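Local coordinates for acetyltransferase, GNAT family (Streptococcus pneumoniae, PDB 2I79), which binds acetyl coenzyme A and, as a GNAT-family acetyltransferase, catalyses transfer of the acetyl group to an acceptor, probably an amine, at the interface of chains A and B. Coordinates in Å, arbitrary orientation; residue numbers count along the deposited sequence, not the author numbering. Chains: chain A/B, Acetyltransferase, GNAT family.

Both contacts belong to one two-fold symmetric interface between identical chains, and each has a twin with the chains exchanged. Their C-alpha centres are about 19 Å apart. Contact 2 lies where strands 145-150 of the two chains meet, whereas contact 1 is a separate site in which an arginine from a loop of chain B enters chain A. Strand 123-129 of chain A links them, with its start in contact 2 and its last residue, A:Gln129, in contact 1. Strand pairing at one site and an inserted side chain at the other are consistent with a dimer, although the structure alone does not establish one in solution.

Contact 1: the interface of chains A and B. Residues chain A 30, 32, 34-35, 129, 154-156; chain B 83.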
# COMPACT_ATOMS: atom_id res chain seq x y z
N ASP A 30 -16.60 8.54 -7.54
CA ASP A 30 -15.66 7.46 -7.83
C ASP A 30 -14.18 7.95 -7.77
O ASP A 30 -13.32 7.43 -8.47
CB ASP A 30 -16.02 6.77 -9.16
CG ASP A 30 -16.13 7.75 -10.32
OD1 ASP A 30 -15.96 8.98 -10.12
OD2 ASP A 30 -16.38 7.26 -11.45
N THR A 32 -12.18 7.71 -5.10
CA THR A 32 -11.36 6.84 -4.28
C THR A 32 -11.65 5.38 -4.59
O THR A 32 -12.46 5.08 -5.45
CB THR A 32 -11.58 7.12 -2.78
OG1 THR A 32 -12.82 6.54 -2.34
CG2 THR A 32 -11.57 8.65 -2.53
N LEU A 34 -13.15 3.27 -2.81
CA LEU A 34 -14.57 3.07 -2.49
C LEU A 34 -15.43 3.12 -3.75
O LEU A 34 -15.27 4.01 -4.60
CB LEU A 34 -15.06 4.13 -1.51
CG LEU A 34 -14.49 4.16 -0.06
CD1 LEU A 34 -15.09 5.37 0.69
CD2 LEU A 34 -14.75 2.86 0.69
N ASP A 35 -16.33 2.15 -3.86
CA ASP A 35 -17.31 2.09 -4.93
C ASP A 35 -18.66 1.64 -4.41
O ASP A 35 -18.87 1.57 -3.20
CB ASP A 35 -16.83 1.21 -6.10
CG ASP A 35 -16.78 -0.29 -5.78
OD1 ASP A 35 -17.38 -0.80 -4.82
OD2 ASP A 35 -16.11 -0.98 -6.55
N GLN A 129 -6.26 10.68 -7.79
CA GLN A 129 -6.52 10.69 -9.24
C GLN A 129 -6.18 12.09 -9.81
O GLN A 129 -6.49 13.11 -9.20
CB GLN A 129 -7.96 10.31 -9.55
CG GLN A 129 -8.39 8.89 -9.15
CD GLN A 129 -9.91 8.69 -9.25
OE1 GLN A 129 -10.65 9.60 -9.65
NE2 GLN A 129 -10.38 7.49 -8.89
N ALA A 154 -5.82 3.89 -11.41
CA ALA A 154 -7.21 3.66 -11.05
C ALA A 154 -8.01 3.24 -12.29
O ALA A 154 -7.70 3.65 -13.44
CB ALA A 154 -7.80 4.93 -10.46
N TYR A 155 -9.05 2.46 -12.02
CA TYR A 155 -9.99 1.98 -13.02
C TYR A 155 -11.38 2.52 -12.71
O TYR A 155 -11.87 2.36 -11.58
CB TYR A 155 -9.97 0.46 -12.96
CG TYR A 155 -10.89 -0.23 -13.92
CD1 TYR A 155 -12.05 -0.88 -13.47
CD2 TYR A 155 -10.59 -0.28 -15.26
CE1 TYR A 155 -12.89 -1.53 -14.35
CE2 TYR A 155 -11.43 -0.92 -16.17
CZ TYR A 155 -12.57 -1.55 -15.71
OH TYR A 155 -13.39 -2.19 -16.62
N ILE A 156 -12.02 3.19 -13.67
CA ILE A 156 -13.37 3.76 -13.45
C ILE A 156 -14.33 3.41 -14.57
O ILE A 156 -13.92 2.97 -15.64
CB ILE A 156 -13.36 5.34 -13.27
CG1 ILE A 156 -12.76 6.04 -14.49
CG2 ILE A 156 -12.64 5.76 -11.99
CD1 ILE A 156 -13.13 7.53 -14.58
N ARG B 83 -11.49 -0.68 -8.35
CA ARG B 83 -10.67 0.52 -8.62
C ARG B 83 -9.22 0.15 -8.95
O ARG B 83 -8.62 0.73 -9.84
CB ARG B 83 -10.72 1.49 -7.42
CG ARG B 83 -10.12 2.89 -7.69
CD ARG B 83 -11.06 3.75 -8.55
NE ARG B 83 -12.31 4.03 -7.84
CZ ARG B 83 -13.54 3.68 -8.23
NH1 ARG B 83 -14.56 3.97 -7.44
NH2 ARG B 83 -13.78 3.10 -9.39
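A:Ala154 and B:Arg83 make the small apolar centre of this contact: the alanine CB lies 4.0 Å from CD of the arginine, whose aliphatic stem passes alongside it. B:Arg83 comes from a loop of chain B and enters a cleft between loop residues 30-35 of chain A and the short strand 154-156. Its CG is anti to the backbone N (chi1 -169°), and the chain then bends at chi2 and chi3, which turns the guanidinium group back among the carbonyls of chain A. A:Ile156 adds its CG2 branch beside NH2. Outward from this core, backbone oxygens do most of the gripping. B:Arg83 NE gives a nearly straight hydrogen bond to A:Thr32 O at 2.6 Å; that oxygen lies in the guanidinium plane, but the donor stands 42° out of the carbonyl plane. At the other edge, B:Arg83 NH2 bonds to A:Tyr155 O at 3.0 Å, this time within the plane of the carbonyl. NH1 adds weaker bonds to A:Thr32 O and A:Leu34 O. One face of the guanidinium is met near its rim by A:Asp30 O. A:Asp30 O is in turn held by A:Gln129 NE2 at 3.0 Å, the amide standing almost perpendicular to the guanidinium. At the rim, the carboxylates make no direct salt bridge, A:Asp30 OD2 lying 5.3 Å from B:Arg83 NH2 and A:Asp35 OD2 5.3 Å from B:Arg83 NH1, yet they probably favour the positive charge. The arginine backbone is fixed too: A:Tyr155 N donates to B:Arg83 O at 2.8 Å.

Contact 2: the interface of chains A and B. Residues chain A 123, 125, 147-148, 166; chain B 147-148, 150, 166.
A:Leu166 and B:Leu166 reach toward each other tip to tip across the interface, and their CD1 methyls are pressed to 3.4 Å, closer than usual for two carbons. The pair is not an exact copy across the two-fold: chi2 is 165° in A:Leu166 but 100° in B:Leu166, so the methyl groups are turned differently in the two chains. Close by, A:Gly148 and B:Gly148 form an antiparallel beta bridge, with their CA atoms 3.9 Å apart and no side chains to separate the backbones. The more polar part gathers around B:Gln150, which crosses A:Glu147, A:Arg123 and A:Gln125 at about right angles. B:Gln150 NE2 donates to A:Glu147 OE1 at 2.9 Å, arriving on the anti side and 33° out of the carboxylate plane, a rather bent bond. The other carboxylate oxygen, A:Glu147 OE2, is met on its syn side by A:Arg123 NH2 in a short salt bridge of 2.5 Å. That bridge probably helps to position A:Glu147 for the glutamine, while CB of B:Gln150 packs 3.8 Å from CZ of A:Arg123. A:Arg123 NH1 also bonds to a lone pair of A:Gln125 OE1 at 3.1 Å, so that A:Arg123 links A:Glu147 and A:Gln125. On the looser, wet side, the two glutamine oxygens do not bond directly; water 1 joins them, 2.7 Å from B:Gln150 OE1 and 2.9 Å from A:Gln125 OE1. In the fold, the glycine bridge pairs strands 145-150 of the two chains, A:Leu166 lies on strand 160-170, and A:Arg123 and A:Gln125 stand at the start of strand 123-129.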
# COMPACT_ATOMS: atom_id res chain seq x y z
N ARG A 123 6.74 11.09 7.70
CA ARG A 123 6.27 11.26 6.33
C ARG A 123 4.78 10.90 6.24
O ARG A 123 4.32 9.91 6.87
CB ARG A 123 7.09 10.40 5.34
CG ARG A 123 6.40 10.19 3.99
CD ARG A 123 7.13 9.28 3.00
NE ARG A 123 7.68 10.16 2.06
CZ ARG A 123 7.18 10.50 0.87
NH1 ARG A 123 6.15 9.92 0.30
NH2 ARG A 123 7.84 11.42 0.22
N GLN A 125 1.75 10.46 3.07
CA GLN A 125 1.66 10.22 1.66
C GLN A 125 0.29 9.68 1.28
O GLN A 125 -0.43 9.11 2.11
CB GLN A 125 2.74 9.23 1.23
CG GLN A 125 2.52 7.79 1.74
CD GLN A 125 3.60 6.84 1.26
OE1 GLN A 125 4.70 7.25 0.90
NE2 GLN A 125 3.29 5.55 1.23
N GLU A 147 5.06 14.01 -6.27
CA GLU A 147 6.34 13.31 -6.34
C GLU A 147 6.41 12.38 -7.53
O GLU A 147 7.42 11.69 -7.72
CB GLU A 147 6.50 12.47 -5.07
CG GLU A 147 6.64 13.36 -3.85
CD GLU A 147 6.44 12.63 -2.55
OE1 GLU A 147 5.65 11.66 -2.51
OE2 GLU A 147 7.10 13.05 -1.57
N GLY A 148 5.34 12.32 -8.31
CA GLY A 148 5.25 11.35 -9.38
C GLY A 148 3.84 11.16 -9.89
O GLY A 148 2.88 11.72 -9.35
N LEU A 166 1.21 10.60 -7.13
CA LEU A 166 1.83 10.33 -5.84
C LEU A 166 2.11 11.65 -5.13
O LEU A 166 2.78 12.53 -5.70
CB LEU A 166 3.18 9.66 -6.09
CG LEU A 166 3.23 8.36 -6.90
CD1 LEU A 166 4.71 8.11 -7.34
CD2 LEU A 166 2.67 7.25 -6.03
N GLU B 147 8.64 6.21 -12.08
CA GLU B 147 7.44 7.05 -12.13
C GLU B 147 7.40 8.14 -11.07
O GLU B 147 6.58 9.04 -11.13
CB GLU B 147 6.19 6.18 -11.97
CG GLU B 147 5.94 5.34 -13.19
CD GLU B 147 4.94 4.24 -12.96
OE1 GLU B 147 4.84 3.74 -11.82
OE2 GLU B 147 4.24 3.89 -13.94
N GLY B 148 8.26 8.03 -10.07
CA GLY B 148 8.35 9.08 -9.06
C GLY B 148 9.49 8.78 -8.14
O GLY B 148 10.09 7.71 -8.22
N GLN B 150 10.54 9.44 -3.88
CA GLN B 150 10.00 9.88 -2.61
C GLN B 150 11.08 9.94 -1.52
O GLN B 150 11.80 8.94 -1.27
CB GLN B 150 8.83 8.96 -2.21
CG GLN B 150 7.66 8.98 -3.21
CD GLN B 150 6.44 8.18 -2.77
OE1 GLN B 150 6.56 7.05 -2.31
NE2 GLN B 150 5.25 8.77 -2.93
N LEU B 166 9.53 4.99 -7.35
CA LEU B 166 8.42 4.13 -7.72
C LEU B 166 8.56 3.75 -9.18
O LEU B 166 8.95 4.57 -10.01
CB LEU B 166 7.09 4.82 -7.47
CG LEU B 166 6.97 5.10 -5.98
CD1 LEU B 166 7.35 6.59 -5.80
CD2 LEU B 166 5.59 4.82 -5.47
O HOH W 1 7.25 6.19 0.14